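Local structure of uncharacterized protein DSY3957 (Desulfitobacterium hafniense, 3HXL) at residues N76-R81 against A266-A271; V36-I41 against T202-S207; N251-A256 against Q286-A291; T52-D57 against A82-L87. The protein probably serves as a sheath subunit of a contractile phage-type tail. All blocks are in the same frame, centred on the assembly; numbering follows the deposited sequence.

Contact 1 of 4, residues N76-R81 against A266-A271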
loop_
_atom_site.group_PDB
_atom_site.type_symbol
_atom_site.label_atom_id
_atom_site.label_comp_id
_atom_site.label_asym_id
_atom_site.label_seq_id
_atom_site.Cartn_x
_atom_site.Cartn_y
_atom_site.Cartn_z
ATOM N N ASN A 76 -0.796 10.351 3.357
ATOM C CA ASN A 76 -2.098 10.778 3.854
ATOM C C ASN A 76 -3.195 10.256 2.918
ATOM O O ASN A 76 -4.170 9.658 3.370
ATOM C CB ASN A 76 -2.130 12.313 3.949
ATOM C CG ASN A 76 -3.467 12.850 4.447
ATOM O OD1 ASN A 76 -4.301 13.315 3.661
ATOM N ND2 ASN A 76 -3.679 12.777 5.749
ATOM N N GLU A 77 -3.022 10.450 1.614
ATOM C CA GLU A 77 -4.017 10.004 0.644
ATOM C C GLU A 77 -4.222 8.490 0.607
ATOM O O GLU A 77 -5.354 8.018 0.537
ATOM C CB GLU A 77 -3.653 10.515 -0.756
ATOM C CG GLU A 77 -3.561 12.035 -0.835
ATOM C CD GLU A 77 -4.821 12.720 -0.314
ATOM O OE1 GLU A 77 -5.876 12.620 -0.976
ATOM O OE2 GLU A 77 -4.754 13.350 0.764
ATOM N N ALA A 78 -3.131 7.731 0.653
ATOM C CA ALA A 78 -3.221 6.278 0.621
ATOM C C ALA A 78 -3.982 5.746 1.828
ATOM O O ALA A 78 -4.696 4.751 1.732
ATOM C CB ALA A 78 -1.827 5.663 0.592
ATOM N N LEU A 79 -3.820 6.404 2.965
ATOM C CA LEU A 79 -4.490 5.951 4.171
ATOM C C LEU A 79 -5.904 6.492 4.357
ATOM O O LEU A 79 -6.502 6.302 5.415
ATOM C CB LEU A 79 -3.612 6.249 5.392
ATOM C CG LEU A 79 -2.419 5.269 5.455
ATOM C CD1 LEU A 79 -1.403 5.718 6.488
ATOM C CD2 LEU A 79 -2.930 3.867 5.771
ATOM N N LYS A 80 -6.445 7.156 3.337
ATOM C CA LYS A 80 -7.815 7.650 3.436
ATOM C C LYS A 80 -8.757 6.449 3.380
ATOM O O LYS A 80 -9.780 6.422 4.064
ATOM C CB LYS A 80 -8.135 8.640 2.302
ATOM C CG LYS A 80 -7.717 10.071 2.618
ATOM C CD LYS A 80 -7.958 11.040 1.470
ATOM C CE LYS A 80 -7.682 12.476 1.921
ATOM N NZ LYS A 80 -7.838 13.469 0.814
ATOM N N ARG A 81 -8.400 5.437 2.590
ATOM C CA ARG A 81 -9.244 4.250 2.471
ATOM C C ARG A 81 -8.580 2.946 2.916
ATOM O O ARG A 81 -9.268 1.980 3.235
ATOM C CB ARG A 81 -9.733 4.092 1.026
ATOM C CG ARG A 81 -10.589 5.245 0.495
ATOM C CD ARG A 81 -11.983 5.245 1.117
ATOM N NE ARG A 81 -12.911 6.157 0.441
ATOM C CZ ARG A 81 -13.887 5.764 -0.373
ATOM N NH1 ARG A 81 -14.070 4.476 -0.623
ATOM N NH2 ARG A 81 -14.692 6.657 -0.924
ATOM N N ALA A 266 -2.590 10.833 -7.671
ATOM C CA ALA A 266 -3.891 10.215 -7.444
ATOM C C ALA A 266 -3.820 8.692 -7.306
ATOM O O ALA A 266 -4.732 8.078 -6.756
ATOM C CB ALA A 266 -4.851 10.601 -8.573
ATOM N N THR A 267 -2.738 8.078 -7.787
ATOM C CA THR A 267 -2.597 6.631 -7.674
ATOM C C THR A 267 -2.594 6.203 -6.208
ATOM O O THR A 267 -3.002 5.091 -5.885
ATOM C CB THR A 267 -1.283 6.102 -8.332
ATOM O OG1 THR A 267 -0.145 6.636 -7.643
ATOM C CG2 THR A 267 -1.218 6.496 -9.808
ATOM N N ALA A 268 -2.134 7.088 -5.329
ATOM C CA ALA A 268 -2.074 6.786 -3.896
ATOM C C ALA A 268 -3.466 6.482 -3.348
ATOM O O ALA A 268 -3.687 5.431 -2.737
ATOM C CB ALA A 268 -1.459 7.966 -3.137
ATOM N N TRP A 269 -4.401 7.406 -3.554
ATOM C CA TRP A 269 -5.771 7.200 -3.079
ATOM C C TRP A 269 -6.429 6.024 -3.791
ATOM O O TRP A 269 -7.089 5.196 -3.161
ATOM C CB TRP A 269 -6.624 8.450 -3.307
ATOM C CG TRP A 269 -8.033 8.303 -2.798
ATOM C CD1 TRP A 269 -8.482 8.584 -1.539
ATOM C CD2 TRP A 269 -9.162 7.809 -3.525
ATOM N NE1 TRP A 269 -9.824 8.302 -1.436
ATOM C CE2 TRP A 269 -10.270 7.830 -2.643
ATOM C CE3 TRP A 269 -9.352 7.364 -4.841
ATOM C CZ2 TRP A 269 -11.546 7.404 -3.028
ATOM C CZ3 TRP A 269 -10.628 6.940 -5.226
ATOM C CH2 TRP A 269 -11.710 6.971 -4.319
ATOM N N VAL A 270 -6.259 5.947 -5.108
ATOM C CA VAL A 270 -6.874 4.854 -5.855
ATOM C C VAL A 270 -6.419 3.490 -5.336
ATOM O O VAL A 270 -7.231 2.570 -5.199
ATOM C CB VAL A 270 -6.578 4.960 -7.369
ATOM C CG1 VAL A 270 -7.196 3.776 -8.111
ATOM C CG2 VAL A 270 -7.149 6.255 -7.908
ATOM N N ALA A 271 -5.128 3.369 -5.037
ATOM C CA ALA A 271 -4.569 2.121 -4.527
ATOM C C ALA A 271 -5.122 1.832 -3.137
ATOM O O ALA A 271 -5.464 0.695 -2.818
ATOM C CB ALA A 271 -3.049 2.218 -4.474
HETATM O O HOH W 1 -7.161 5.882 -0.021
#
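Trp269 reaches out from helix 263-276 and brings its indole up to Lys80 and Arg81, which follow the end of helix 73-78. Its chi1 of -178° sets CG anti to the backbone N. Lys80 crosses the indole at about a right angle and meets its pyrrole edge, CB lying near the ring plane 3.9 Å from Trp269 CD1. Arg81 CG comes within 3.7 Å of Trp269 NE1, and the guanidinium, turned 81° from the indole plane, offers one face to the indole rim, where Trp269 CZ2 lies 3.9 Å from Arg81 CZ. The polar ends look elsewhere: Trp269 NE1 and Arg81 NE share Asp289 OD1, while Lys80 NZ forms salt bridges with Glu77 OE1 (2.8 Å) and Glu290, and Glu77 OE1 also bonds Tyr288 OH. Alanines suit the close approach of the backbones: Ala78 CA comes to 3.5 Å from Ala268 O in a CA-H...O contact, and the two CB atoms are 4.4 Å apart. A water accepts from Arg81 N at 2.9 Å and lies within hydrogen-bonding reach of Glu77 O and Trp269 O. Both helices rest on strand 35-40, where Ala78 and Ala268 touch Met38, and helix 263-276 also packs on strands 202-204 and 232-236.

Contact 2 of 4, residues V36-I41 against T202-S207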
loop_
_atom_site.group_PDB
_atom_site.type_symbol
_atom_site.label_atom_id
_atom_site.label_comp_id
_atom_site.label_asym_id
_atom_site.label_seq_id
_atom_site.Cartn_x
_atom_site.Cartn_y
_atom_site.Cartn_z
ATOM N N VAL A 36 -2.189 -1.588 1.495
ATOM C CA VAL A 36 -1.618 -0.929 0.324
ATOM C C VAL A 36 -0.115 -0.736 0.548
ATOM O O VAL A 36 0.334 -0.649 1.689
ATOM C CB VAL A 36 -2.289 0.460 0.074
ATOM C CG1 VAL A 36 -1.950 1.424 1.206
ATOM C CG2 VAL A 36 -1.835 1.036 -1.264
ATOM N N SER A 37 0.665 -0.703 -0.533
ATOM C CA SER A 37 2.108 -0.495 -0.424
ATOM C C SER A 37 2.538 0.535 -1.452
ATOM O O SER A 37 2.001 0.589 -2.560
ATOM C CB SER A 37 2.889 -1.786 -0.658
ATOM O OG SER A 37 4.285 -1.519 -0.569
HETATM N N MSE A 38 3.522 1.342 -1.095
HETATM C CA MSE A 38 3.959 2.390 -1.997
HETATM C C MSE A 38 5.430 2.747 -1.851
HETATM O O MSE A 38 5.941 2.892 -0.744
HETATM C CB MSE A 38 3.079 3.618 -1.747
HETATM C CG MSE A 38 3.353 4.854 -2.574
HETATM SE SE MSE A 38 1.884 6.140 -2.354
HETATM C CE MSE A 38 1.958 6.260 -0.394
ATOM N N PRO A 39 6.143 2.848 -2.982
ATOM C CA PRO A 39 7.565 3.204 -2.941
ATOM C C PRO A 39 7.667 4.727 -3.115
ATOM O O PRO A 39 7.143 5.280 -4.079
ATOM C CB PRO A 39 8.143 2.431 -4.124
ATOM C CG PRO A 39 7.036 2.514 -5.137
ATOM C CD PRO A 39 5.767 2.303 -4.303
ATOM N N LEU A 40 8.329 5.406 -2.182
ATOM C CA LEU A 40 8.441 6.856 -2.266
ATOM C C LEU A 40 9.826 7.427 -2.052
ATOM O O LEU A 40 10.677 6.837 -1.386
ATOM C CB LEU A 40 7.516 7.544 -1.250
ATOM C CG LEU A 40 5.997 7.438 -1.394
ATOM C CD1 LEU A 40 5.333 8.292 -0.323
ATOM C CD2 LEU A 40 5.575 7.892 -2.775
ATOM N N ILE A 41 10.021 8.606 -2.626
ATOM C CA ILE A 41 11.258 9.345 -2.479
ATOM C C ILE A 41 10.918 10.346 -1.383
ATOM O O ILE A 41 10.038 11.185 -1.555
ATOM C CB ILE A 41 11.611 10.073 -3.772
ATOM C CG1 ILE A 41 11.947 9.040 -4.852
ATOM C CG2 ILE A 41 12.774 11.034 -3.529
ATOM C CD1 ILE A 41 12.001 9.600 -6.250
ATOM N N THR A 202 -2.718 -4.096 -2.827
ATOM C CA THR A 202 -2.442 -3.180 -3.917
ATOM C C THR A 202 -1.165 -2.372 -3.764
ATOM O O THR A 202 -0.699 -2.109 -2.652
ATOM C CB THR A 202 -3.593 -2.188 -4.075
ATOM O OG1 THR A 202 -3.549 -1.248 -2.997
ATOM C CG2 THR A 202 -4.926 -2.918 -4.030
ATOM N N ILE A 203 -0.611 -1.969 -4.900
ATOM C CA ILE A 203 0.594 -1.154 -4.923
ATOM C C ILE A 203 0.311 0.105 -5.733
ATOM O O ILE A 203 -0.372 0.048 -6.750
ATOM C CB ILE A 203 1.769 -1.889 -5.600
ATOM C CG1 ILE A 203 2.301 -2.990 -4.681
ATOM C CG2 ILE A 203 2.860 -0.887 -5.953
ATOM C CD1 ILE A 203 3.280 -3.941 -5.369
ATOM N N ALA A 204 0.821 1.241 -5.273
ATOM C CA ALA A 204 0.646 2.483 -6.004
ATOM C C ALA A 204 2.012 2.909 -6.512
ATOM O O ALA A 204 3.008 2.805 -5.791
ATOM C CB ALA A 204 0.070 3.574 -5.096
ATOM N N LEU A 205 2.069 3.355 -7.762
ATOM C CA LEU A 205 3.319 3.853 -8.332
ATOM C C LEU A 205 3.040 5.302 -8.730
ATOM O O LEU A 205 2.537 5.567 -9.814
ATOM C CB LEU A 205 3.747 3.035 -9.563
ATOM C CG LEU A 205 4.986 3.571 -10.297
ATOM C CD1 LEU A 205 6.157 3.703 -9.321
ATOM C CD2 LEU A 205 5.355 2.642 -11.443
ATOM N N PRO A 206 3.330 6.257 -7.833
ATOM C CA PRO A 206 3.109 7.683 -8.091
ATOM C C PRO A 206 4.272 8.267 -8.892
ATOM O O PRO A 206 4.950 9.195 -8.449
ATOM C CB PRO A 206 3.021 8.263 -6.683
ATOM C CG PRO A 206 4.043 7.458 -5.955
ATOM C CD PRO A 206 3.734 6.039 -6.429
ATOM N N SER A 207 4.472 7.713 -10.085
ATOM C CA SER A 207 5.561 8.106 -10.968
ATOM C C SER A 207 5.101 8.137 -12.426
ATOM O O SER A 207 4.258 7.341 -12.832
ATOM C CB SER A 207 6.703 7.099 -10.807
ATOM O OG SER A 207 7.725 7.303 -11.764
#
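Two neighbouring parallel strands of the central mixed sheet meet here, Val36 pairing with Thr202 and Ser37 with Ile203. Ser37 grips the partner strand through both its backbone polar groups: its N donates to Thr202 O at 2.9 Å, and its O accepts from Ala204 N at 3.0 Å. On the face carrying Val36 and Thr202, Val36 CG2 lies 3.3 Å from Thr202 OG1. Threonine suits this place because its hydroxyl, set between backbone N and carbonyl carbon (chi1 73°), bonds Ala271 O of helix 263-276, while its methyl remains for packing. Ser37 and Ile203 point to the other face, where Ser37 OG bonds Tyr191 and Leu86 O.

Beyond Ala204 the regular pairing stops. Pro39 has no N-H to give, and its CD sits 3.2 Å from Ala204 O, a buried carbonyl for which the model has no hydrogen-bond partner. Apolar side chains take over: selenomethionine Met38 brings SE to 4.2 Å from Ala204 CB, and Leu40 crosses the Pro206 ring at about a right angle, with CD2 3.6 Å from Pro206 CG. Pro206 is the centre of an inverse gamma turn, which turns the chain at this point. Parallel strands with helix 185-195 on one face and helix 263-276 on the other are typical of a three-layer alpha/beta sandwich, in keeping with the subtilisin-like domain assigned to this family.

Contact 3 of 4, residues N251-A256 against Q286-A291; sequences NGVVLA and QGYDEA
Strand 246-255 runs antiparallel to the start of strand 291-292, with Leu255 and Ala291 forming a non-hydrogen-bonded pair whose CA atoms are 4.1 Å apart. A type II turn from Tyr288 to Ala291 precedes the pairing and is closed by Ala291 N bonding Tyr288 O. Glu290, at positive phi (86°) in that turn, presents its O to Ala256 N at 2.8 Å, and Ala291 CA makes a CA-H...O contact with Val254 O. The Tyr288 ring lies against the strand's side chains. Val253 stands over the centre of one ring face, CG2 3.8 Å from the centroid and only 6° off the normal, a well-formed CH-pi contact. Leu255 approaches the same ring obliquely, CD2 4.0 Å from Tyr288 CE1. Ala291 is small enough for its CB to come within 3.9 Å of Val253 CB. Glu290 extends past Leu255 toward Lys80, its CD 4.2 Å from Leu255 CD1. Tyrosine thus serves two environments: its ring packs with the aliphatic groups and stacks with Trp269, while its OH bonds Glu77. The chemistry implies an apolar patch bordered by charged pairs, with the Ala256-Glu290 backbone bond tying the turn to the strand end.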
loop_
_atom_site.group_PDB
_atom_site.type_symbol
_atom_site.label_atom_id
_atom_site.label_comp_id
_atom_site.label_asym_id
_atom_site.label_seq_id
_atom_site.Cartn_x
_atom_site.Cartn_y
_atom_site.Cartn_z
ATOM N N ASN A 251 -6.631 10.972 -14.857
ATOM C CA ASN A 251 -6.566 12.340 -14.366
ATOM C C ASN A 251 -6.442 12.445 -12.850
ATOM O O ASN A 251 -6.423 11.438 -12.136
ATOM C CB ASN A 251 -7.778 13.157 -14.874
ATOM C CG ASN A 251 -9.119 12.616 -14.390
ATOM O OD1 ASN A 251 -9.217 11.485 -13.924
ATOM N ND2 ASN A 251 -10.164 13.425 -14.526
ATOM N N GLY A 252 -6.335 13.678 -12.374
ATOM C CA GLY A 252 -6.207 13.923 -10.953
ATOM C C GLY A 252 -7.425 14.648 -10.427
ATOM O O GLY A 252 -8.469 14.702 -11.086
ATOM N N VAL A 253 -7.285 15.232 -9.248
ATOM C CA VAL A 253 -8.400 15.930 -8.640
ATOM C C VAL A 253 -7.978 17.221 -7.970
ATOM O O VAL A 253 -6.787 17.516 -7.842
ATOM C CB VAL A 253 -9.076 15.036 -7.587
ATOM C CG1 VAL A 253 -9.618 13.772 -8.245
ATOM C CG2 VAL A 253 -8.070 14.665 -6.503
ATOM N N VAL A 254 -8.974 17.998 -7.559
ATOM C CA VAL A 254 -8.732 19.245 -6.861
ATOM C C VAL A 254 -9.361 19.064 -5.493
ATOM O O VAL A 254 -10.550 18.749 -5.386
ATOM C CB VAL A 254 -9.385 20.437 -7.581
ATOM C CG1 VAL A 254 -9.068 21.722 -6.839
ATOM C CG2 VAL A 254 -8.868 20.517 -9.022
ATOM N N LEU A 255 -8.550 19.239 -4.456
ATOM C CA LEU A 255 -8.994 19.074 -3.080
ATOM C C LEU A 255 -9.709 20.310 -2.535
ATOM O O LEU A 255 -9.586 21.405 -3.084
ATOM C CB LEU A 255 -7.794 18.737 -2.192
ATOM C CG LEU A 255 -6.963 17.507 -2.584
ATOM C CD1 LEU A 255 -5.907 17.250 -1.512
ATOM C CD2 LEU A 255 -7.870 16.292 -2.730
ATOM N N ALA A 256 -10.456 20.127 -1.452
ATOM C CA ALA A 256 -11.187 21.236 -0.851
ATOM C C ALA A 256 -10.254 22.345 -0.368
ATOM O O ALA A 256 -10.657 23.502 -0.276
ATOM C CB ALA A 256 -12.053 20.732 0.303
ATOM N N GLN A 286 -18.093 6.548 -6.505
ATOM C CA GLN A 286 -17.779 6.901 -5.133
ATOM C C GLN A 286 -16.928 8.145 -5.346
ATOM O O GLN A 286 -16.245 8.273 -6.368
ATOM C CB GLN A 286 -16.950 5.819 -4.432
ATOM C CG GLN A 286 -17.705 4.533 -4.123
ATOM C CD GLN A 286 -17.076 3.758 -2.980
ATOM O OE1 GLN A 286 -17.200 2.534 -2.895
ATOM N NE2 GLN A 286 -16.411 4.474 -2.081
ATOM N N GLY A 287 -16.967 9.068 -4.399
ATOM C CA GLY A 287 -16.182 10.272 -4.556
ATOM C C GLY A 287 -14.811 10.155 -3.930
ATOM O O GLY A 287 -14.631 9.464 -2.928
ATOM N N TYR A 288 -13.834 10.814 -4.544
ATOM C CA TYR A 288 -12.473 10.831 -4.028
ATOM C C TYR A 288 -12.553 11.687 -2.765
ATOM O O TYR A 288 -12.840 12.878 -2.845
ATOM C CB TYR A 288 -11.545 11.496 -5.048
ATOM C CG TYR A 288 -10.095 11.591 -4.629
ATOM C CD1 TYR A 288 -9.716 12.286 -3.480
ATOM C CD2 TYR A 288 -9.094 10.991 -5.391
ATOM C CE1 TYR A 288 -8.376 12.380 -3.101
ATOM C CE2 TYR A 288 -7.756 11.077 -5.023
ATOM C CZ TYR A 288 -7.403 11.769 -3.879
ATOM O OH TYR A 288 -6.076 11.821 -3.505
ATOM N N ASP A 289 -12.289 11.090 -1.609
ATOM C CA ASP A 289 -12.373 11.814 -0.343
ATOM C C ASP A 289 -11.631 13.148 -0.311
ATOM O O ASP A 289 -10.426 13.204 -0.560
ATOM C CB ASP A 289 -11.866 10.931 0.798
ATOM C CG ASP A 289 -12.512 9.566 0.801
ATOM O OD1 ASP A 289 -11.844 8.587 0.408
ATOM O OD2 ASP A 289 -13.694 9.475 1.191
ATOM N N GLU A 290 -12.368 14.214 -0.001
ATOM C CA GLU A 290 -11.807 15.580 0.107
ATOM C C GLU A 290 -11.749 16.344 -1.225
ATOM O O GLU A 290 -11.444 17.536 -1.236
ATOM C CB GLU A 290 -10.421 15.569 0.797
ATOM C CG GLU A 290 -9.796 16.952 1.063
ATOM C CD GLU A 290 -8.439 16.893 1.763
ATOM O OE1 GLU A 290 -7.891 15.785 1.921
ATOM O OE2 GLU A 290 -7.927 17.970 2.155
ATOM N N ALA A 291 -12.061 15.674 -2.330
ATOM C CA ALA A 291 -12.005 16.315 -3.640
ATOM C C ALA A 291 -13.283 17.047 -4.026
ATOM O O ALA A 291 -14.385 16.583 -3.747
ATOM C CB ALA A 291 -11.668 15.283 -4.699
#

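Contact 4 of 4, residues T52-D57 against A82-L87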
loop_
_atom_site.group_PDB
_atom_site.type_symbol
_atom_site.label_atom_id
_atom_site.label_comp_id
_atom_site.label_asym_id
_atom_site.label_seq_id
_atom_site.Cartn_x
_atom_site.Cartn_y
_atom_site.Cartn_z
ATOM N N THR A 52 5.804 0.034 8.263
ATOM C CA THR A 52 4.394 -0.283 8.376
ATOM C C THR A 52 3.688 0.827 9.140
ATOM O O THR A 52 4.094 1.188 10.241
ATOM C CB THR A 52 4.191 -1.625 9.096
ATOM O OG1 THR A 52 4.801 -2.668 8.330
ATOM C CG2 THR A 52 2.708 -1.926 9.257
ATOM N N ILE A 53 2.647 1.382 8.531
ATOM C CA ILE A 53 1.885 2.455 9.150
ATOM C C ILE A 53 0.409 2.100 9.130
ATOM O O ILE A 53 -0.161 1.833 8.071
ATOM C CB ILE A 53 2.086 3.782 8.398
ATOM C CG1 ILE A 53 3.574 4.131 8.368
ATOM C CG2 ILE A 53 1.271 4.891 9.071
ATOM C CD1 ILE A 53 3.907 5.378 7.593
ATOM N N GLU A 54 -0.204 2.076 10.307
ATOM C CA GLU A 54 -1.626 1.773 10.403
ATOM C C GLU A 54 -2.355 3.109 10.318
ATOM O O GLU A 54 -1.843 4.132 10.771
ATOM C CB GLU A 54 -1.949 1.091 11.739
ATOM C CG GLU A 54 -1.133 -0.157 12.070
ATOM C CD GLU A 54 -1.202 -1.234 10.999
ATOM O OE1 GLU A 54 -2.314 -1.533 10.511
ATOM O OE2 GLU A 54 -0.138 -1.796 10.653
ATOM N N ALA A 55 -3.543 3.111 9.725
ATOM C CA ALA A 55 -4.306 4.345 9.613
ATOM C C ALA A 55 -4.458 4.931 11.014
ATOM O O ALA A 55 -4.713 4.201 11.971
ATOM C CB ALA A 55 -5.678 4.066 9.001
ATOM N N GLY A 56 -4.288 6.245 11.134
ATOM C CA GLY A 56 -4.414 6.887 12.429
ATOM C C GLY A 56 -3.107 6.983 13.200
ATOM O O GLY A 56 -3.007 7.753 14.152
ATOM N N ASP A 57 -2.102 6.206 12.798
ATOM C CA ASP A 57 -0.810 6.237 13.479
ATOM C C ASP A 57 -0.134 7.596 13.390
ATOM O O ASP A 57 -0.306 8.326 12.415
ATOM C CB ASP A 57 0.158 5.204 12.885
ATOM C CG ASP A 57 -0.097 3.796 13.376
ATOM O OD1 ASP A 57 -0.915 3.608 14.301
ATOM O OD2 ASP A 57 0.546 2.866 12.831
ATOM N N ALA A 82 -7.250 2.914 2.934
ATOM C CA ALA A 82 -6.530 1.706 3.337
ATOM C C ALA A 82 -6.371 1.660 4.850
ATOM O O ALA A 82 -6.371 2.695 5.514
ATOM C CB ALA A 82 -5.162 1.670 2.668
ATOM N N LYS A 83 -6.237 0.459 5.395
ATOM C CA LYS A 83 -6.073 0.309 6.828
ATOM C C LYS A 83 -4.597 0.202 7.186
ATOM O O LYS A 83 -4.187 0.576 8.283
ATOM C CB LYS A 83 -6.836 -0.926 7.304
ATOM C CG LYS A 83 -8.309 -0.896 6.918
ATOM C CD LYS A 83 -9.005 0.333 7.490
ATOM C CE LYS A 83 -10.438 0.459 6.991
ATOM N NZ LYS A 83 -10.501 0.657 5.520
ATOM N N THR A 84 -3.796 -0.301 6.254
ATOM C CA THR A 84 -2.369 -0.440 6.491
ATOM C C THR A 84 -1.559 -0.066 5.252
ATOM O O THR A 84 -1.905 -0.439 4.129
ATOM C CB THR A 84 -2.005 -1.885 6.893
ATOM O OG1 THR A 84 -2.772 -2.270 8.039
ATOM C CG2 THR A 84 -0.528 -1.985 7.229
ATOM N N LEU A 85 -0.484 0.684 5.471
ATOM C CA LEU A 85 0.393 1.094 4.390
ATOM C C LEU A 85 1.783 0.521 4.599
ATOM O O LEU A 85 2.361 0.647 5.680
ATOM C CB LEU A 85 0.500 2.622 4.320
ATOM C CG LEU A 85 1.598 3.178 3.392
ATOM C CD1 LEU A 85 1.258 2.832 1.949
ATOM C CD2 LEU A 85 1.717 4.693 3.554
ATOM N N LEU A 86 2.304 -0.129 3.566
ATOM C CA LEU A 86 3.650 -0.665 3.615
ATOM C C LEU A 86 4.428 0.344 2.773
ATOM O O LEU A 86 4.329 0.367 1.542
ATOM C CB LEU A 86 3.698 -2.073 3.006
ATOM C CG LEU A 86 2.808 -3.108 3.702
ATOM C CD1 LEU A 86 2.968 -4.462 3.016
ATOM C CD2 LEU A 86 3.164 -3.217 5.180
ATOM N N LEU A 87 5.171 1.202 3.467
ATOM C CA LEU A 87 5.952 2.266 2.853
ATOM C C LEU A 87 7.422 1.919 2.704
ATOM O O LEU A 87 8.040 1.378 3.620
ATOM C CB LEU A 87 5.820 3.539 3.697
ATOM C CG LEU A 87 6.649 4.766 3.303
ATOM C CD1 LEU A 87 6.207 5.290 1.944
ATOM C CD2 LEU A 87 6.474 5.841 4.376
HETATM O O HOH W 2 -4.799 -0.860 10.603
#
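Strands 51-54 and 84-89 run antiparallel here, their short axes 4.7 Å apart at 158°, with Ile53 and Leu85 as the hydrogen-bonded pair: Ile53 N meets Leu85 O at 3.0 Å and Leu85 N meets Ile53 O at 2.9 Å. Ala55 N extends the ladder to Lys83 O. On the partly exposed face, Glu54 and Thr84 lie side by side. A bend at chi2 (-56°) sets Glu54 CD beside Thr84, whose OG1 donates to Glu54 OE1 at 2.6 Å on the syn side, 27° out of the carboxylate plane. A water also donates to Glu54 OE1 and to Lys83 O, so this carboxylate oxygen receives two bonds. Next along the face, the methyls Thr52 CG2 and Thr84 CG2 meet at 3.8 Å. Strand 51-54 pairs within the chain with 84-89 alone and so forms an edge of the mixed sheet; 84-89 continues it to 35-40. A type II turn from Glu54 to Asp57 ends the strand, with Gly56 at positive phi, where a CB would jam against the carbonyl O of Ala55. Asp57 OD2 accepts from Glu54 N at 2.7 Å, from above its carboxylate plane. Branched aliphatic residues suit the opposite, buried face: Ile53 CD1 lies 4.1 Å from Leu87 CD2, and both side chains also touch Leu63 of helix 60-63.

In the fold
From the N terminus, strand 35-40 comes first, but its partner in contact 2 arrives only some 160 residues later. Within that long loop, contact 4 closes a short one, bringing residues 82-87 back beside 52-57 after helices 60-63 and 73-78. Contact 1 starts from helix 73-78, inside the loop of contact 4, and ends on helix 263-276, so it crosses both contacts 4 and 2. Contact 3 opens at 251-256 and closes at 286-291, following contacts 2 and 4 in series but crossing contact 1. Contacts 2 and 4 share the central sheet through neighbouring strands 35-40 and 84-89; contact 1 touches all three others, and contacts 1 and 2 join the Gp18 domain III N-terminal region to the subtilisin-like domain.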